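Local coordinates for protein 1,4-dihydroxy-6-naphtoate synthase (PDB 1ZBM) that probably converts cyclic dehypoxanthine futalosine into 1,4-dihydroxy-6-naphthoate, a step in menaquinone (vitamin K2) biosynthesis, at residues L50-F55 with P109-T114; V92-S97 with G148-E153; D102-A107 with E144-L149. All coordinates share one frame; numbering follows the deposited sequence.

Contact 1 (L50-F55 with P109-T114)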
# COMPACT_ATOMS: atom_id res chain seq x y z
N LEU A 50 -8.13 2.02 7.11
CA LEU A 50 -8.83 2.51 5.92
C LEU A 50 -9.50 1.36 5.15
O LEU A 50 -10.57 1.54 4.57
CB LEU A 50 -7.86 3.27 4.99
CG LEU A 50 -7.12 4.49 5.55
CD1 LEU A 50 -6.43 5.26 4.41
CD2 LEU A 50 -8.11 5.40 6.27
N ASN A 51 -8.88 0.19 5.14
CA ASN A 51 -9.47 -0.95 4.44
C ASN A 51 -10.78 -1.31 5.12
O ASN A 51 -11.74 -1.65 4.45
CB ASN A 51 -8.54 -2.17 4.47
CG ASN A 51 -7.36 -2.03 3.55
OD1 ASN A 51 -7.42 -1.31 2.55
ND2 ASN A 51 -6.27 -2.73 3.86
N ARG A 52 -10.81 -1.24 6.44
CA ARG A 52 -12.02 -1.56 7.18
C ARG A 52 -13.07 -0.46 7.09
O ARG A 52 -14.23 -0.74 6.81
CB ARG A 52 -11.67 -1.88 8.64
CG ARG A 52 -10.99 -3.24 8.81
CD ARG A 52 -10.56 -3.50 10.25
NE ARG A 52 -10.14 -4.90 10.44
CZ ARG A 52 -10.97 -5.94 10.56
NH1 ARG A 52 -12.28 -5.74 10.50
NH2 ARG A 52 -10.50 -7.16 10.73
N LYS A 53 -12.68 0.79 7.32
CA LYS A 53 -13.63 1.89 7.25
C LYS A 53 -14.22 2.04 5.85
O LYS A 53 -15.28 2.64 5.67
CB LYS A 53 -12.97 3.21 7.65
CG LYS A 53 -12.69 3.33 9.12
CD LYS A 53 -12.32 4.76 9.44
CE LYS A 53 -12.45 5.05 10.92
NZ LYS A 53 -12.19 6.50 11.18
N ALA A 54 -13.54 1.48 4.86
CA ALA A 54 -13.99 1.54 3.47
C ALA A 54 -15.25 0.71 3.25
O ALA A 54 -15.92 0.85 2.22
CB ALA A 54 -12.87 1.06 2.54
N PHE A 55 -15.56 -0.17 4.20
CA PHE A 55 -16.74 -1.02 4.11
C PHE A 55 -18.01 -0.23 4.41
O PHE A 55 -19.11 -0.74 4.25
CB PHE A 55 -16.62 -2.19 5.08
CG PHE A 55 -15.74 -3.29 4.59
CD1 PHE A 55 -16.24 -4.27 3.72
CD2 PHE A 55 -14.40 -3.34 4.95
CE1 PHE A 55 -15.41 -5.26 3.21
CE2 PHE A 55 -13.56 -4.33 4.45
CZ PHE A 55 -14.06 -5.29 3.58
N PRO A 109 0.17 -7.59 9.61
CA PRO A 109 -0.28 -6.22 9.86
C PRO A 109 -1.78 -5.98 9.70
O PRO A 109 -2.35 -5.10 10.34
CB PRO A 109 0.53 -5.42 8.86
CG PRO A 109 0.55 -6.34 7.68
CD PRO A 109 0.89 -7.67 8.33
N GLY A 110 -2.42 -6.76 8.83
CA GLY A 110 -3.84 -6.58 8.60
C GLY A 110 -4.42 -7.63 7.68
O GLY A 110 -3.88 -7.95 6.61
N ARG A 111 -5.55 -8.18 8.11
CA ARG A 111 -6.25 -9.21 7.36
C ARG A 111 -6.55 -8.84 5.91
O ARG A 111 -6.44 -9.68 5.03
CB ARG A 111 -7.57 -9.57 8.03
CG ARG A 111 -8.28 -10.68 7.30
CD ARG A 111 -9.72 -10.80 7.72
NE ARG A 111 -9.83 -11.21 9.12
CZ ARG A 111 -10.95 -11.68 9.67
NH1 ARG A 111 -10.97 -12.02 10.95
NH2 ARG A 111 -12.04 -11.82 8.92
N TYR A 112 -6.93 -7.59 5.67
CA TYR A 112 -7.29 -7.16 4.33
C TYR A 112 -6.17 -6.59 3.46
O TYR A 112 -6.45 -6.07 2.38
CB TYR A 112 -8.45 -6.17 4.43
CG TYR A 112 -9.73 -6.80 4.96
CD1 TYR A 112 -10.43 -7.75 4.22
CD2 TYR A 112 -10.22 -6.47 6.22
CE1 TYR A 112 -11.59 -8.36 4.72
CE2 TYR A 112 -11.37 -7.08 6.73
CZ TYR A 112 -12.05 -8.02 5.98
OH TYR A 112 -13.16 -8.65 6.49
N THR A 113 -4.92 -6.68 3.89
CA THR A 113 -3.86 -6.14 3.06
C THR A 113 -3.55 -7.10 1.93
O THR A 113 -3.78 -8.30 2.03
CB THR A 113 -2.58 -5.95 3.83
OG1 THR A 113 -2.04 -7.24 4.15
CG2 THR A 113 -2.86 -5.18 5.10
N THR A 114 -3.02 -6.54 0.85
CA THR A 114 -2.65 -7.34 -0.30
C THR A 114 -1.57 -8.35 0.09
O THR A 114 -1.57 -9.49 -0.38
CB THR A 114 -2.14 -6.43 -1.41
OG1 THR A 114 -3.22 -5.58 -1.83
CG2 THR A 114 -1.66 -7.25 -2.60

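Contact 2 (V92-S97 with G148-E153)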
# COMPACT_ATOMS: atom_id res chain seq x y z
N VAL A 92 7.49 -9.01 2.31
CA VAL A 92 8.21 -10.25 2.57
C VAL A 92 7.89 -10.76 3.95
O VAL A 92 7.31 -10.05 4.77
CB VAL A 92 9.73 -10.02 2.46
CG1 VAL A 92 10.12 -9.65 1.03
CG2 VAL A 92 10.15 -8.92 3.42
N VAL A 93 8.25 -12.01 4.20
CA VAL A 93 8.06 -12.60 5.50
C VAL A 93 9.49 -12.81 6.00
O VAL A 93 10.33 -13.34 5.27
CB VAL A 93 7.29 -13.93 5.40
CG1 VAL A 93 7.25 -14.62 6.75
CG2 VAL A 93 5.87 -13.65 4.91
N VAL A 94 9.77 -12.35 7.21
CA VAL A 94 11.11 -12.47 7.77
C VAL A 94 11.11 -13.30 9.05
O VAL A 94 10.08 -13.42 9.72
CB VAL A 94 11.68 -11.08 8.11
CG1 VAL A 94 10.92 -10.49 9.30
CG2 VAL A 94 13.14 -11.20 8.44
N ALA A 95 12.28 -13.86 9.38
CA ALA A 95 12.43 -14.69 10.58
C ALA A 95 13.86 -14.64 11.11
O ALA A 95 14.77 -14.20 10.42
CB ALA A 95 12.03 -16.13 10.28
N LYS A 96 14.07 -15.09 12.35
CA LYS A 96 15.41 -15.05 12.93
C LYS A 96 16.36 -16.00 12.18
O LYS A 96 17.58 -15.80 12.19
CB LYS A 96 15.35 -15.38 14.42
CG LYS A 96 14.39 -14.46 15.19
CD LYS A 96 14.41 -14.72 16.70
CE LYS A 96 15.73 -14.29 17.31
NZ LYS A 96 15.70 -14.31 18.80
N SER A 97 15.80 -17.01 11.54
CA SER A 97 16.58 -17.97 10.76
C SER A 97 15.70 -18.57 9.66
O SER A 97 14.51 -18.28 9.59
CB SER A 97 17.11 -19.09 11.66
OG SER A 97 16.07 -19.97 12.06
N GLY A 148 7.20 -12.80 10.63
CA GLY A 148 6.40 -11.60 10.49
C GLY A 148 6.32 -11.11 9.06
O GLY A 148 7.29 -11.21 8.30
N LEU A 149 5.16 -10.60 8.68
CA LEU A 149 4.92 -10.08 7.35
C LEU A 149 5.14 -8.57 7.40
O LEU A 149 4.52 -7.87 8.20
CB LEU A 149 3.49 -10.39 6.91
CG LEU A 149 3.08 -10.04 5.48
CD1 LEU A 149 3.98 -10.76 4.47
CD2 LEU A 149 1.63 -10.44 5.29
N LEU A 150 6.03 -8.07 6.55
CA LEU A 150 6.36 -6.64 6.51
C LEU A 150 5.87 -6.00 5.22
O LEU A 150 6.36 -6.33 4.14
CB LEU A 150 7.88 -6.48 6.58
CG LEU A 150 8.57 -7.26 7.68
CD1 LEU A 150 10.08 -7.21 7.51
CD2 LEU A 150 8.14 -6.69 9.03
N ILE A 151 4.93 -5.07 5.34
CA ILE A 151 4.40 -4.40 4.17
C ILE A 151 4.93 -2.98 3.99
O ILE A 151 4.73 -2.37 2.94
CB ILE A 151 2.86 -4.36 4.20
CG1 ILE A 151 2.37 -3.36 5.26
CG2 ILE A 151 2.32 -5.74 4.53
CD1 ILE A 151 0.87 -3.21 5.31
N HIS A 152 5.59 -2.46 5.01
CA HIS A 152 6.12 -1.10 4.92
C HIS A 152 7.64 -1.10 4.75
O HIS A 152 8.18 -2.00 4.12
CB HIS A 152 5.71 -0.29 6.16
CG HIS A 152 4.23 -0.12 6.29
ND1 HIS A 152 3.49 0.62 5.38
CD2 HIS A 152 3.35 -0.62 7.18
CE1 HIS A 152 2.21 0.56 5.72
NE2 HIS A 152 2.10 -0.18 6.81
N GLU A 153 8.32 -0.10 5.30
CA GLU A 153 9.76 -0.00 5.10
C GLU A 153 10.58 -1.15 5.69
O GLU A 153 11.81 -1.19 5.54
CB GLU A 153 10.31 1.35 5.62
CG GLU A 153 10.30 1.52 7.13
CD GLU A 153 8.94 1.88 7.69
OE1 GLU A 153 8.84 2.02 8.93
OE2 GLU A 153 7.98 2.03 6.90

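Contact 3 (D102-A107 with E144-L149)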
# COMPACT_ATOMS: atom_id res chain seq x y z
N ASP A 102 5.32 -23.38 7.03
CA ASP A 102 4.13 -24.23 7.11
C ASP A 102 3.83 -24.61 8.56
O ASP A 102 4.68 -25.15 9.26
CB ASP A 102 4.32 -25.48 6.24
CG ASP A 102 4.40 -25.14 4.75
OD1 ASP A 102 5.45 -24.63 4.31
OD2 ASP A 102 3.40 -25.38 4.03
N GLY A 103 2.60 -24.32 8.99
CA GLY A 103 2.20 -24.62 10.35
C GLY A 103 2.67 -23.59 11.36
O GLY A 103 2.26 -23.60 12.52
N LYS A 104 3.53 -22.67 10.91
CA LYS A 104 4.09 -21.64 11.78
C LYS A 104 3.12 -20.50 12.11
O LYS A 104 2.10 -20.30 11.44
CB LYS A 104 5.34 -21.06 11.14
CG LYS A 104 6.46 -22.07 10.92
CD LYS A 104 6.96 -22.66 12.23
CE LYS A 104 8.23 -23.47 12.03
NZ LYS A 104 8.06 -24.51 10.98
N ARG A 105 3.44 -19.75 13.17
CA ARG A 105 2.62 -18.62 13.59
C ARG A 105 3.25 -17.34 13.04
O ARG A 105 4.33 -16.95 13.46
CB ARG A 105 2.52 -18.58 15.12
CG ARG A 105 1.71 -19.74 15.68
CD ARG A 105 1.74 -19.82 17.20
NE ARG A 105 1.27 -18.60 17.85
CZ ARG A 105 2.06 -17.61 18.25
NH1 ARG A 105 3.37 -17.70 18.08
NH2 ARG A 105 1.53 -16.54 18.82
N ILE A 106 2.57 -16.70 12.08
CA ILE A 106 3.10 -15.49 11.46
C ILE A 106 2.31 -14.23 11.77
O ILE A 106 1.09 -14.16 11.54
CB ILE A 106 3.16 -15.62 9.92
CG1 ILE A 106 3.77 -16.97 9.53
CG2 ILE A 106 3.97 -14.48 9.34
CD1 ILE A 106 3.74 -17.25 8.04
N ALA A 107 3.02 -13.22 12.29
CA ALA A 107 2.39 -11.94 12.61
C ALA A 107 2.07 -11.23 11.30
O ALA A 107 2.91 -11.18 10.40
CB ALA A 107 3.35 -11.08 13.46
N GLU A 144 8.05 -14.08 19.80
CA GLU A 144 6.66 -14.07 20.21
C GLU A 144 5.90 -14.85 19.13
O GLU A 144 4.84 -15.42 19.37
CB GLU A 144 6.19 -12.63 20.27
CG GLU A 144 4.82 -12.38 20.84
CD GLU A 144 4.54 -10.90 20.90
OE1 GLU A 144 5.35 -10.18 21.53
OE2 GLU A 144 3.52 -10.45 20.32
N VAL A 145 6.49 -14.85 17.93
CA VAL A 145 5.93 -15.55 16.79
C VAL A 145 7.09 -16.20 16.02
O VAL A 145 8.26 -16.01 16.36
CB VAL A 145 5.16 -14.57 15.87
CG1 VAL A 145 3.97 -13.98 16.62
CG2 VAL A 145 6.08 -13.44 15.39
N ASP A 146 6.78 -16.99 14.99
CA ASP A 146 7.86 -17.61 14.22
C ASP A 146 8.32 -16.69 13.11
O ASP A 146 9.50 -16.68 12.75
CB ASP A 146 7.40 -18.93 13.59
CG ASP A 146 6.96 -19.95 14.64
OD1 ASP A 146 5.76 -19.97 14.98
OD2 ASP A 146 7.82 -20.71 15.12
N ALA A 147 7.39 -15.91 12.56
CA ALA A 147 7.73 -15.00 11.48
C ALA A 147 6.80 -13.80 11.41
O ALA A 147 5.76 -13.79 12.06
CB ALA A 147 7.70 -15.75 10.15
N GLY A 148 7.20 -12.80 10.63
CA GLY A 148 6.40 -11.60 10.49
C GLY A 148 6.32 -11.11 9.06
O GLY A 148 7.29 -11.21 8.30
N LEU A 149 5.16 -10.60 8.68
CA LEU A 149 4.92 -10.08 7.35
C LEU A 149 5.14 -8.57 7.40
O LEU A 149 4.52 -7.87 8.20
CB LEU A 149 3.49 -10.39 6.91
CG LEU A 149 3.08 -10.04 5.48
CD1 LEU A 149 3.98 -10.76 4.47
CD2 LEU A 149 1.63 -10.44 5.29

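Contact 1 (L50-F55 with P109-T114)
Tyr112 packs against Asn51 and Arg52 of helix 47-53 and against Phe55, which follows it. The CZ end of the Phe55 ring points at one face of the tyrosine, with Phe55 CZ 4.1 Å from Tyr112 CE1. This is an edge-to-face pair, with centroids 5.3 Å apart and planes at 52°. On the opposite face of the Tyr112 ring lies Arg111 CD. Arg52 comes to the ring edge instead. Its chain is extended from CG to NE, and Arg52 CZ stops 4.0 Å from Tyr112 CE2. The planes stand 73° apart, so the ring edge meets the guanidinium face and the two do not stack. Nearer the backbone, Asn51 CB packs on Tyr112 CB at 4.0 Å.

Asn51 OD1 accepts from Ser65 N, and Asn51 ND2 donates to Glu48 OE1. The other oxygen of Glu48 takes Tyr112 N. A type I turn runs from Gly110 to Thr113. Gly110 O accepts from both Thr113 N and Thr113 OG1. Thr113 OG1 also caps the start of helix 114-122 by a bond with Asn116 N.

Helix 47-53, on one sheet, thus meets the loop after strand 105-108 of the other, beside Thr114 of the predicted substrate site. Packing dominates, and Glu48 is a polar link. Arg52 NH2 and Arg111 NE, two like charges near the surface, are 4.4 Å apart. Glu48, in a long, weak ion pair with Arg52 NE, may offset part of this charge.

Contact 2 (V92-S97 with G148-E153)
Val92, Val93 and Val94 pair with Leu150, Leu149 and Gly148 as antiparallel strands. Four backbone hydrogen bonds join them. Around Val94 and Gly148 the two bonds are Val94 N to Gly148 O, 2.9 Å, and Gly148 N to Val94 O, 3.1 Å. At the other hydrogen-bonded pair, Leu150 N reaches Val92 O at 3.0 Å in a nearly straight bond of 174°. The return bond, Val92 N to Leu150 O, is weak at 3.4 Å. Between them Val93 and Leu149 form a non-hydrogen-bonded pair, and Val93 CA makes a CH...O contact of 3.2 Å with Gly148 O.

Apolar contacts lie on both faces. Val93 and Leu149 share one face, where Val93 CG2 sits tightly on Leu149 CD1 at 3.5 Å. Val92, Val94 and Leu150 share the other. Val94 CG1 lies between its backbone N and carbonyl carbon (chi1 69°), and touches Leu150 CD1 at 3.8 Å.

Beyond Leu150 the chain leads on to His152, the predicted proton acceptor. The pair belongs to a five-stranded mixed sheet, consistent with a periplasmic-binding-protein-like fold. Strand 164-168 flanks strand 92-95 on its other edge, through backbone bonds from Val93 and Ala95. Helix 114-122 covers the Val93 and Leu149 face, with Leu119 and Ala115. Helix 136-141 covers Leu150 with Ile136 and Ile137.

Contact 3 (D102-A107 with E144-L149)
Ile106 and Ala107 pair in parallel with Ala147 and Gly148, the short strand axes 38° from exact alignment, and Ala107 bonds on both sides of Gly148, its N donating to Ala147 O at 2.8 Å and its O accepting from Leu149 N at 2.9 Å.

Asp146 ties in the start of the pairing with both backbone and side chain. Asp146 N grips Arg105 O at 2.9 Å, and Ala147 N adds a weak bond to the same oxygen. The Asp146 CG lies anti to the carbonyl carbon (chi1 -60°), which brings OD1 3.0 Å from Arg105 N. That N-H meets the anti side of the oxygen, 33° out of the carboxylate plane. OD2 instead lies against the aliphatic chain of Lys104, at 3.6 Å from Lys104 CD; the two charges are not paired. Arg105 bends at chi3 and brings its guanidinium beside Val145. There Arg105 NH1 donates to Glu144 O at 3.0 Å, and the oxygen lies close to the guanidinium plane.

Apolar contacts separate by face. Ile106 CG2 packs on Ala147 CB at 4.0 Å. On the other face, Ala107 CB meets Val145 CG2 at 4.1 Å.

Strands 105-108, 127-130 and 147-150 run parallel, joined by helices 114-122 and 136-141 in beta-alpha-beta crossovers. Strand 127-130 borders strand 105-108 on its far edge, through backbone bonds of Ile106 to Glu127 and Val129. Helix 136-141 covers Ala107 and Val145 with Ile136, Ala139 and Val140. On the opposite face Ala147 touches Leu101 and Val93.

In the fold
Contacts 2 and 3 both use strand 147-150 and share Gly148 and Leu149. This strand is central in its sheet, paired antiparallel in contact 2 and parallel in contact 3. Both are buried. Contact 2 is purely backbone bonds and aliphatic packing, whereas contact 3 adds charged side chains around the start of the strands, at Arg105 and Asp146. Val93 CG1 against Ala147 CB, 3.6 Å, joins the two. Contact 1 is partly exposed and has no backbone pairing. Its helix 47-53 packs on the other sheet. Pro109 CG touches Ile151 CG2 at 3.7 Å, bringing contact 1 close to contact 2. Thr114, starting helix 114-122, and His152, in the loop after strand 147-150, are both predicted functional residues.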